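Local coordinates for protein sarcosine oxidase (Pyrococcus horikoshii, PDB 1Y56) that serves as the FAD- and FMN-containing beta subunit of an L-proline dehydrogenase complex, probably oxidising L-proline at its FAD, at residues B[53-65]-B[103-115]. Sequence-based numbering, arbitrary orientation.
Sequences QQFNDEANVRVMK and NIEIQNKFGVPTK
A Schellman motif closing helix 94-109 packs here against the first turns of helix 58-78 and the loop before it, Phe110, Val112 and Gln107 meeting Glu58, Val61 and Phe55. The motif is defined by two backbone bonds, Val112 N to Gln107 O and Gly111 N to Asn108 O, with Gly111 at positive phi. Lys65 reaches this turn from the facing helix: its NZ donates to Gly111 O at 2.9 Å. Glu58, its CG anti to the backbone N (chi1 158°), extends over one face of the Phe110 ring; CG stands 3.8 Å from the ring centroid, 21° off the normal, evidence of a CH-pi contact. The carboxylate beyond it also forms a salt bridge with Arg62, whose CD touches Phe110 CD1. Deeper in, Val61 CG1 lies 3.8 Å from Val112 CG2 and 3.9 Å from Phe110 CB, while Ile106 CD1 abuts the Asp57-Glu58 peptide.

Gln107 joins helix 94-109 to the loop that leads into helix 58-78. Its NE2 donates to Phe55 O at 2.8 Å, with an N-H...O angle of 157°, and to a water that in turn donates to Gln54 OE1. Its OE1 accepts from Thr114 OG1 at 2.7 Å, in the carbonyl plane and on a lone pair; with both ends of the amide engaged, its rotation is fixed. Gln54 OE1 is further bound by Ser138 of strand 136-140. A leucine in place of Gln107 would probably leave Phe55 O and Thr114 OG1 without these mates and the bridging water without its N-H donor. Apolar contacts thus fill the middle, while a buried amide, bonded through both its oxygen and its nitrogen, ties helix 94-109 to that loop, whose Phe55 side chain lies about 7 Å from the bound FAD.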
ATOM      1  N   GLN B  53     -33.268 -48.575 -19.969  1.00 33.37           N
ATOM      2  CA  GLN B  53     -32.997 -49.566 -21.029  1.00 33.65           C
ATOM      3  C   GLN B  53     -33.696 -49.201 -22.341  1.00 33.74           C
ATOM      4  O   GLN B  53     -33.547 -49.903 -23.339  1.00 33.68           O
ATOM      5  CB  GLN B  53     -33.424 -50.976 -20.602  1.00 33.71           C
ATOM      6  CG  GLN B  53     -32.735 -51.524 -19.367  1.00 33.85           C
ATOM      7  CD  GLN B  53     -33.563 -52.587 -18.672  1.00 34.79           C
ATOM      8  OE1 GLN B  53     -33.246 -53.778 -18.748  1.00 35.78           O
ATOM      9  NE2 GLN B  53     -34.638 -52.167 -17.999  1.00 34.32           N
ATOM     10  N   GLN B  54     -34.470 -48.115 -22.327  1.00 34.04           N
ATOM     11  CA  GLN B  54     -35.217 -47.664 -23.502  1.00 34.49           C
ATOM     12  C   GLN B  54     -34.339 -46.845 -24.457  1.00 34.90           C
ATOM     13  O   GLN B  54     -34.373 -45.617 -24.478  1.00 34.65           O
ATOM     14  CB  GLN B  54     -36.476 -46.902 -23.092  1.00 34.34           C
ATOM     15  CG  GLN B  54     -37.491 -47.757 -22.349  1.00 34.52           C
ATOM     16  CD  GLN B  54     -38.744 -46.987 -21.979  1.00 35.13           C
ATOM     17  OE1 GLN B  54     -39.494 -46.542 -22.846  1.00 34.70           O
ATOM     18  NE2 GLN B  54     -38.975 -46.825 -20.679  1.00 36.02           N
ATOM     19  N   PHE B  55     -33.537 -47.570 -25.229  1.00 35.69           N
ATOM     20  CA  PHE B  55     -32.687 -47.025 -26.276  1.00 36.04           C
ATOM     21  C   PHE B  55     -33.212 -47.516 -27.631  1.00 36.57           C
ATOM     22  O   PHE B  55     -34.211 -48.244 -27.680  1.00 36.73           O
ATOM     23  CB  PHE B  55     -31.234 -47.429 -26.024  1.00 35.82           C
ATOM     24  CG  PHE B  55     -30.591 -46.656 -24.911  1.00 35.42           C
ATOM     25  CD1 PHE B  55     -30.874 -46.958 -23.577  1.00 36.48           C
ATOM     26  CD2 PHE B  55     -29.716 -45.612 -25.190  1.00 34.11           C
ATOM     27  CE1 PHE B  55     -30.284 -46.228 -22.529  1.00 36.61           C
ATOM     28  CE2 PHE B  55     -29.118 -44.878 -24.166  1.00 34.21           C
ATOM     29  CZ  PHE B  55     -29.401 -45.180 -22.832  1.00 35.87           C
ATOM     30  N   ASN B  56     -32.553 -47.124 -28.720  1.00 36.96           N
ATOM     31  CA  ASN B  56     -33.150 -47.255 -30.046  1.00 37.24           C
ATOM     32  C   ASN B  56     -32.351 -48.078 -31.017  1.00 37.14           C
ATOM     33  O   ASN B  56     -32.534 -47.973 -32.232  1.00 37.60           O
ATOM     34  CB  ASN B  56     -33.385 -45.871 -30.607  1.00 37.46           C
ATOM     35  CG  ASN B  56     -34.169 -45.025 -29.656  1.00 39.39           C
ATOM     36  OD1 ASN B  56     -35.129 -45.507 -29.046  1.00 40.36           O
ATOM     37  ND2 ASN B  56     -33.756 -43.771 -29.482  1.00 41.83           N
ATOM     38  N   ASP B  57     -31.471 -48.904 -30.476  1.00 36.65           N
ATOM     39  CA  ASP B  57     -30.605 -49.727 -31.288  1.00 36.23           C
ATOM     40  C   ASP B  57     -30.178 -50.907 -30.447  1.00 35.81           C
ATOM     41  O   ASP B  57     -30.186 -50.854 -29.219  1.00 35.87           O
ATOM     42  CB  ASP B  57     -29.391 -48.929 -31.727  1.00 36.28           C
ATOM     43  CG  ASP B  57     -28.667 -48.304 -30.561  1.00 37.32           C
ATOM     44  OD1 ASP B  57     -27.661 -48.922 -30.113  1.00 37.97           O
ATOM     45  OD2 ASP B  57     -29.123 -47.225 -30.081  1.00 36.64           O
ATOM     46  N   GLU B  58     -29.804 -51.976 -31.122  1.00 35.25           N
ATOM     47  CA  GLU B  58     -29.582 -53.239 -30.464  1.00 34.75           C
ATOM     48  C   GLU B  58     -28.508 -53.159 -29.389  1.00 34.39           C
ATOM     49  O   GLU B  58     -28.758 -53.534 -28.256  1.00 34.53           O
ATOM     50  CB  GLU B  58     -29.261 -54.296 -31.507  1.00 34.64           C
ATOM     51  CG  GLU B  58     -28.526 -55.490 -30.983  1.00 35.78           C
ATOM     52  CD  GLU B  58     -28.402 -56.558 -32.026  1.00 37.23           C
ATOM     53  OE1 GLU B  58     -28.790 -56.281 -33.186  1.00 37.74           O
ATOM     54  OE2 GLU B  58     -27.945 -57.673 -31.683  1.00 37.61           O
ATOM     55  N   ALA B  59     -27.331 -52.650 -29.736  1.00 33.96           N
ATOM     56  CA  ALA B  59     -26.196 -52.675 -28.823  1.00 33.38           C
ATOM     57  C   ALA B  59     -26.521 -52.008 -27.490  1.00 32.91           C
ATOM     58  O   ALA B  59     -26.344 -52.611 -26.429  1.00 32.82           O
ATOM     59  CB  ALA B  59     -24.958 -52.037 -29.467  1.00 33.47           C
ATOM     60  N   ASN B  60     -27.017 -50.774 -27.554  1.00 32.21           N
ATOM     61  CA  ASN B  60     -27.341 -50.009 -26.349  1.00 31.42           C
ATOM     62  C   ASN B  60     -28.391 -50.704 -25.488  1.00 31.27           C
ATOM     63  O   ASN B  60     -28.329 -50.661 -24.259  1.00 31.28           O
ATOM     64  CB  ASN B  60     -27.822 -48.598 -26.706  1.00 31.12           C
ATOM     65  CG  ASN B  60     -26.697 -47.674 -27.139  1.00 29.60           C
ATOM     66  OD1 ASN B  60     -25.646 -47.597 -26.507  1.00 27.68           O
ATOM     67  ND2 ASN B  60     -26.928 -46.950 -28.220  1.00 28.70           N
ATOM     68  N   VAL B  61     -29.354 -51.337 -26.144  1.00 30.99           N
ATOM     69  CA  VAL B  61     -30.427 -52.022 -25.451  1.00 30.91           C
ATOM     70  C   VAL B  61     -29.895 -53.262 -24.740  1.00 31.22           C
ATOM     71  O   VAL B  61     -30.278 -53.530 -23.590  1.00 31.68           O
ATOM     72  CB  VAL B  61     -31.583 -52.364 -26.405  1.00 30.82           C
ATOM     73  CG1 VAL B  61     -32.489 -53.437 -25.819  1.00 30.45           C
ATOM     74  CG2 VAL B  61     -32.374 -51.101 -26.746  1.00 30.88           C
ATOM     75  N   ARG B  62     -29.003 -53.999 -25.404  1.00 31.04           N
ATOM     76  CA  ARG B  62     -28.393 -55.184 -24.796  1.00 30.92           C
ATOM     77  C   ARG B  62     -27.487 -54.785 -23.635  1.00 30.78           C
ATOM     78  O   ARG B  62     -27.561 -55.372 -22.555  1.00 31.07           O
ATOM     79  CB  ARG B  62     -27.612 -56.027 -25.814  1.00 31.18           C
ATOM     80  CG  ARG B  62     -28.262 -56.184 -27.182  1.00 31.53           C
ATOM     81  CD  ARG B  62     -28.281 -57.627 -27.649  1.00 33.42           C
ATOM     82  NE  ARG B  62     -27.084 -58.368 -27.264  1.00 34.42           N
ATOM     83  CZ  ARG B  62     -26.094 -58.684 -28.094  1.00 35.50           C
ATOM     84  NH1 ARG B  62     -26.144 -58.324 -29.372  1.00 35.28           N
ATOM     85  NH2 ARG B  62     -25.042 -59.355 -27.640  1.00 35.82           N
ATOM     86  N   VAL B  63     -26.646 -53.780 -23.860  1.00 30.42           N
ATOM     87  CA  VAL B  63     -25.766 -53.260 -22.825  1.00 30.37           C
ATOM     88  C   VAL B  63     -26.549 -52.784 -21.582  1.00 30.81           C
ATOM     89  O   VAL B  63     -26.188 -53.105 -20.451  1.00 30.83           O
ATOM     90  CB  VAL B  63     -24.869 -52.139 -23.380  1.00 30.20           C
ATOM     91  CG1 VAL B  63     -24.076 -51.465 -22.274  1.00 29.74           C
ATOM     92  CG2 VAL B  63     -23.934 -52.690 -24.435  1.00 29.87           C
ATOM     93  N   MET B  64     -27.625 -52.035 -21.796  1.00 31.15           N
ATOM     94  CA  MET B  64     -28.434 -51.549 -20.685  1.00 31.61           C
ATOM     95  C   MET B  64     -29.252 -52.638 -19.979  1.00 31.80           C
ATOM     96  O   MET B  64     -29.431 -52.592 -18.753  1.00 31.74           O
ATOM     97  CB  MET B  64     -29.315 -50.372 -21.116  1.00 31.71           C
ATOM     98  CG  MET B  64     -28.535 -49.064 -21.216  1.00 32.74           C
ATOM     99  SD  MET B  64     -27.324 -48.819 -19.873  1.00 33.54           S
ATOM    100  CE  MET B  64     -28.423 -48.744 -18.447  1.00 32.49           C
ATOM    101  N   LYS B  65     -29.741 -53.613 -20.749  1.00 31.82           N
ATOM    102  CA  LYS B  65     -30.371 -54.788 -20.167  1.00 31.74           C
ATOM    103  C   LYS B  65     -29.367 -55.436 -19.219  1.00 31.71           C
ATOM    104  O   LYS B  65     -29.664 -55.693 -18.051  1.00 32.11           O
ATOM    105  CB  LYS B  65     -30.789 -55.789 -21.246  1.00 31.78           C
ATOM    106  CG  LYS B  65     -31.716 -56.885 -20.725  1.00 31.73           C
ATOM    107  CD  LYS B  65     -31.397 -58.273 -21.296  1.00 30.84           C
ATOM    108  CE  LYS B  65     -32.674 -59.127 -21.475  1.00 30.33           C
ATOM    109  NZ  LYS B  65     -33.577 -59.257 -20.281  1.00 28.24           N
ATOM    110  N   ASN B 103     -39.330 -48.044 -31.720  1.00 40.29           N
ATOM    111  CA  ASN B 103     -38.290 -48.195 -30.685  1.00 39.92           C
ATOM    112  C   ASN B 103     -38.552 -49.343 -29.726  1.00 39.64           C
ATOM    113  O   ASN B 103     -37.623 -50.047 -29.328  1.00 39.46           O
ATOM    114  CB  ASN B 103     -38.158 -46.932 -29.828  1.00 39.98           C
ATOM    115  CG  ASN B 103     -37.813 -45.700 -30.628  1.00 40.04           C
ATOM    116  OD1 ASN B 103     -37.366 -45.782 -31.775  1.00 39.81           O
ATOM    117  ND2 ASN B 103     -38.012 -44.535 -30.014  1.00 39.86           N
ATOM    118  N   ILE B 104     -39.821 -49.487 -29.332  1.00 39.45           N
ATOM    119  CA  ILE B 104     -40.254 -50.492 -28.365  1.00 39.16           C
ATOM    120  C   ILE B 104     -40.057 -51.862 -28.974  1.00 39.28           C
ATOM    121  O   ILE B 104     -39.565 -52.795 -28.319  1.00 39.01           O
ATOM    122  CB  ILE B 104     -41.739 -50.305 -27.962  1.00 39.07           C
ATOM    123  CG1 ILE B 104     -41.937 -49.005 -27.165  1.00 38.75           C
ATOM    124  CG2 ILE B 104     -42.243 -51.508 -27.144  1.00 38.86           C
ATOM    125  CD1 ILE B 104     -43.396 -48.468 -27.167  1.00 38.03           C
ATOM    126  N   GLU B 105     -40.433 -51.959 -30.244  1.00 39.51           N
ATOM    127  CA  GLU B 105     -40.291 -53.180 -31.002  1.00 39.96           C
ATOM    128  C   GLU B 105     -38.860 -53.692 -30.915  1.00 39.90           C
ATOM    129  O   GLU B 105     -38.639 -54.862 -30.593  1.00 39.93           O
ATOM    130  CB  GLU B 105     -40.703 -52.953 -32.451  1.00 40.21           C
ATOM    131  CG  GLU B 105     -40.910 -54.241 -33.243  1.00 41.98           C
ATOM    132  CD  GLU B 105     -41.623 -54.017 -34.574  1.00 44.18           C
ATOM    133  OE1 GLU B 105     -41.363 -54.811 -35.515  1.00 44.72           O
ATOM    134  OE2 GLU B 105     -42.432 -53.049 -34.676  1.00 44.52           O
ATOM    135  N   ILE B 106     -37.892 -52.808 -31.163  1.00 39.79           N
ATOM    136  CA  ILE B 106     -36.492 -53.213 -31.113  1.00 39.59           C
ATOM    137  C   ILE B 106     -36.072 -53.531 -29.665  1.00 39.26           C
ATOM    138  O   ILE B 106     -35.347 -54.502 -29.433  1.00 39.12           O
ATOM    139  CB  ILE B 106     -35.483 -52.258 -31.942  1.00 39.83           C
ATOM    140  CG1 ILE B 106     -34.365 -51.667 -31.087  1.00 40.47           C
ATOM    141  CG2 ILE B 106     -36.181 -51.201 -32.808  1.00 39.46           C
ATOM    142  CD1 ILE B 106     -33.131 -52.550 -31.081  1.00 41.61           C
ATOM    143  N   GLN B 107     -36.563 -52.740 -28.707  1.00 38.94           N
ATOM    144  CA  GLN B 107     -36.352 -53.012 -27.271  1.00 38.71           C
ATOM    145  C   GLN B 107     -36.805 -54.416 -26.884  1.00 38.64           C
ATOM    146  O   GLN B 107     -36.049 -55.177 -26.273  1.00 38.39           O
ATOM    147  CB  GLN B 107     -37.086 -51.987 -26.408  1.00 38.49           C
ATOM    148  CG  GLN B 107     -36.288 -50.725 -26.153  1.00 38.14           C
ATOM    149  CD  GLN B 107     -37.163 -49.508 -25.929  1.00 37.07           C
ATOM    150  OE1 GLN B 107     -38.131 -49.543 -25.175  1.00 36.38           O
ATOM    151  NE2 GLN B 107     -36.820 -48.419 -26.590  1.00 36.93           N
ATOM    152  N   ASN B 108     -38.038 -54.749 -27.258  1.00 38.52           N
ATOM    153  CA  ASN B 108     -38.597 -56.069 -26.983  1.00 38.46           C
ATOM    154  C   ASN B 108     -37.762 -57.237 -27.509  1.00 38.24           C
ATOM    155  O   ASN B 108     -37.421 -58.129 -26.731  1.00 38.35           O
ATOM    156  CB  ASN B 108     -40.056 -56.165 -27.438  1.00 38.33           C
ATOM    157  CG  ASN B 108     -40.987 -55.297 -26.599  1.00 38.93           C
ATOM    158  OD1 ASN B 108     -42.004 -54.825 -27.084  1.00 40.62           O
ATOM    159  ND2 ASN B 108     -40.636 -55.079 -25.341  1.00 38.93           N
ATOM    160  N   LYS B 109     -37.408 -57.205 -28.799  1.00 37.83           N
ATOM    161  CA  LYS B 109     -36.590 -58.257 -29.444  1.00 37.42           C
ATOM    162  C   LYS B 109     -35.445 -58.687 -28.555  1.00 36.52           C
ATOM    163  O   LYS B 109     -35.144 -59.864 -28.459  1.00 36.42           O
ATOM    164  CB  LYS B 109     -36.014 -57.803 -30.806  1.00 38.02           C
ATOM    165  CG  LYS B 109     -37.018 -57.177 -31.819  1.00 40.35           C
ATOM    166  CD  LYS B 109     -37.729 -58.214 -32.745  1.00 43.88           C
ATOM    167  CE  LYS B 109     -39.132 -57.739 -33.242  1.00 45.07           C
ATOM    168  NZ  LYS B 109     -39.090 -56.808 -34.436  1.00 46.13           N
ATOM    169  N   PHE B 110     -34.831 -57.719 -27.886  1.00 35.69           N
ATOM    170  CA  PHE B 110     -33.651 -57.978 -27.093  1.00 34.87           C
ATOM    171  C   PHE B 110     -33.916 -58.066 -25.594  1.00 34.48           C
ATOM    172  O   PHE B 110     -33.007 -57.913 -24.781  1.00 34.79           O
ATOM    173  CB  PHE B 110     -32.559 -56.985 -27.471  1.00 34.66           C
ATOM    174  CG  PHE B 110     -32.205 -57.058 -28.918  1.00 35.14           C
ATOM    175  CD1 PHE B 110     -31.376 -58.079 -29.394  1.00 35.57           C
ATOM    176  CD2 PHE B 110     -32.751 -56.154 -29.830  1.00 36.09           C
ATOM    177  CE1 PHE B 110     -31.067 -58.191 -30.755  1.00 35.54           C
ATOM    178  CE2 PHE B 110     -32.451 -56.244 -31.200  1.00 36.50           C
ATOM    179  CZ  PHE B 110     -31.608 -57.272 -31.665  1.00 36.02           C
ATOM    180  N   GLY B 111     -35.163 -58.346 -25.236  1.00 33.84           N
ATOM    181  CA  GLY B 111     -35.499 -58.703 -23.868  1.00 33.14           C
ATOM    182  C   GLY B 111     -35.727 -57.541 -22.923  1.00 32.72           C
ATOM    183  O   GLY B 111     -35.610 -57.684 -21.702  1.00 32.84           O
ATOM    184  N   VAL B 112     -36.050 -56.382 -23.478  1.00 32.06           N
ATOM    185  CA  VAL B 112     -36.451 -55.255 -22.661  1.00 31.25           C
ATOM    186  C   VAL B 112     -37.951 -55.067 -22.874  1.00 30.94           C
ATOM    187  O   VAL B 112     -38.372 -54.520 -23.901  1.00 31.13           O
ATOM    188  CB  VAL B 112     -35.636 -53.991 -22.991  1.00 31.31           C
ATOM    189  CG1 VAL B 112     -36.259 -52.746 -22.347  1.00 31.12           C
ATOM    190  CG2 VAL B 112     -34.189 -54.176 -22.543  1.00 30.70           C
ATOM    191  N   PRO B 113     -38.763 -55.530 -21.899  1.00 30.41           N
ATOM    192  CA  PRO B 113     -40.206 -55.624 -22.079  1.00 29.70           C
ATOM    193  C   PRO B 113     -40.919 -54.287 -21.878  1.00 29.22           C
ATOM    194  O   PRO B 113     -41.725 -54.152 -20.964  1.00 29.52           O
ATOM    195  CB  PRO B 113     -40.618 -56.641 -21.008  1.00 29.44           C
ATOM    196  CG  PRO B 113     -39.643 -56.459 -19.923  1.00 29.68           C
ATOM    197  CD  PRO B 113     -38.353 -55.968 -20.548  1.00 30.49           C
ATOM    198  N   THR B 114     -40.629 -53.314 -22.736  1.00 28.50           N
ATOM    199  CA  THR B 114     -41.309 -52.019 -22.701  1.00 27.84           C
ATOM    200  C   THR B 114     -42.719 -52.146 -23.294  1.00 28.11           C
ATOM    201  O   THR B 114     -42.919 -52.888 -24.254  1.00 28.32           O
ATOM    202  CB  THR B 114     -40.496 -50.954 -23.475  1.00 27.49           C
ATOM    203  OG1 THR B 114     -39.113 -51.039 -23.103  1.00 26.43           O
ATOM    204  CG2 THR B 114     -41.019 -49.550 -23.202  1.00 26.24           C
ATOM    205  N   LYS B 115     -43.686 -51.433 -22.722  1.00 28.19           N
ATOM    206  CA  LYS B 115     -45.039 -51.368 -23.283  1.00 28.66           C
ATOM    207  C   LYS B 115     -45.351 -49.962 -23.767  1.00 29.21           C
ATOM    208  O   LYS B 115     -44.954 -48.982 -23.133  1.00 29.27           O
ATOM    209  CB  LYS B 115     -46.115 -51.737 -22.248  1.00 28.38           C
ATOM    210  CG  LYS B 115     -45.785 -52.887 -21.310  1.00 27.79           C
ATOM    211  CD  LYS B 115     -46.957 -53.216 -20.405  1.00 25.68           C
ATOM    212  CE  LYS B 115     -47.147 -52.184 -19.314  1.00 24.84           C
ATOM    213  NZ  LYS B 115     -48.248 -52.544 -18.388  1.00 23.04           N
TER
HETATM  214  O   HOH W   1     -39.112 -46.396 -25.900  1.00 30.22           O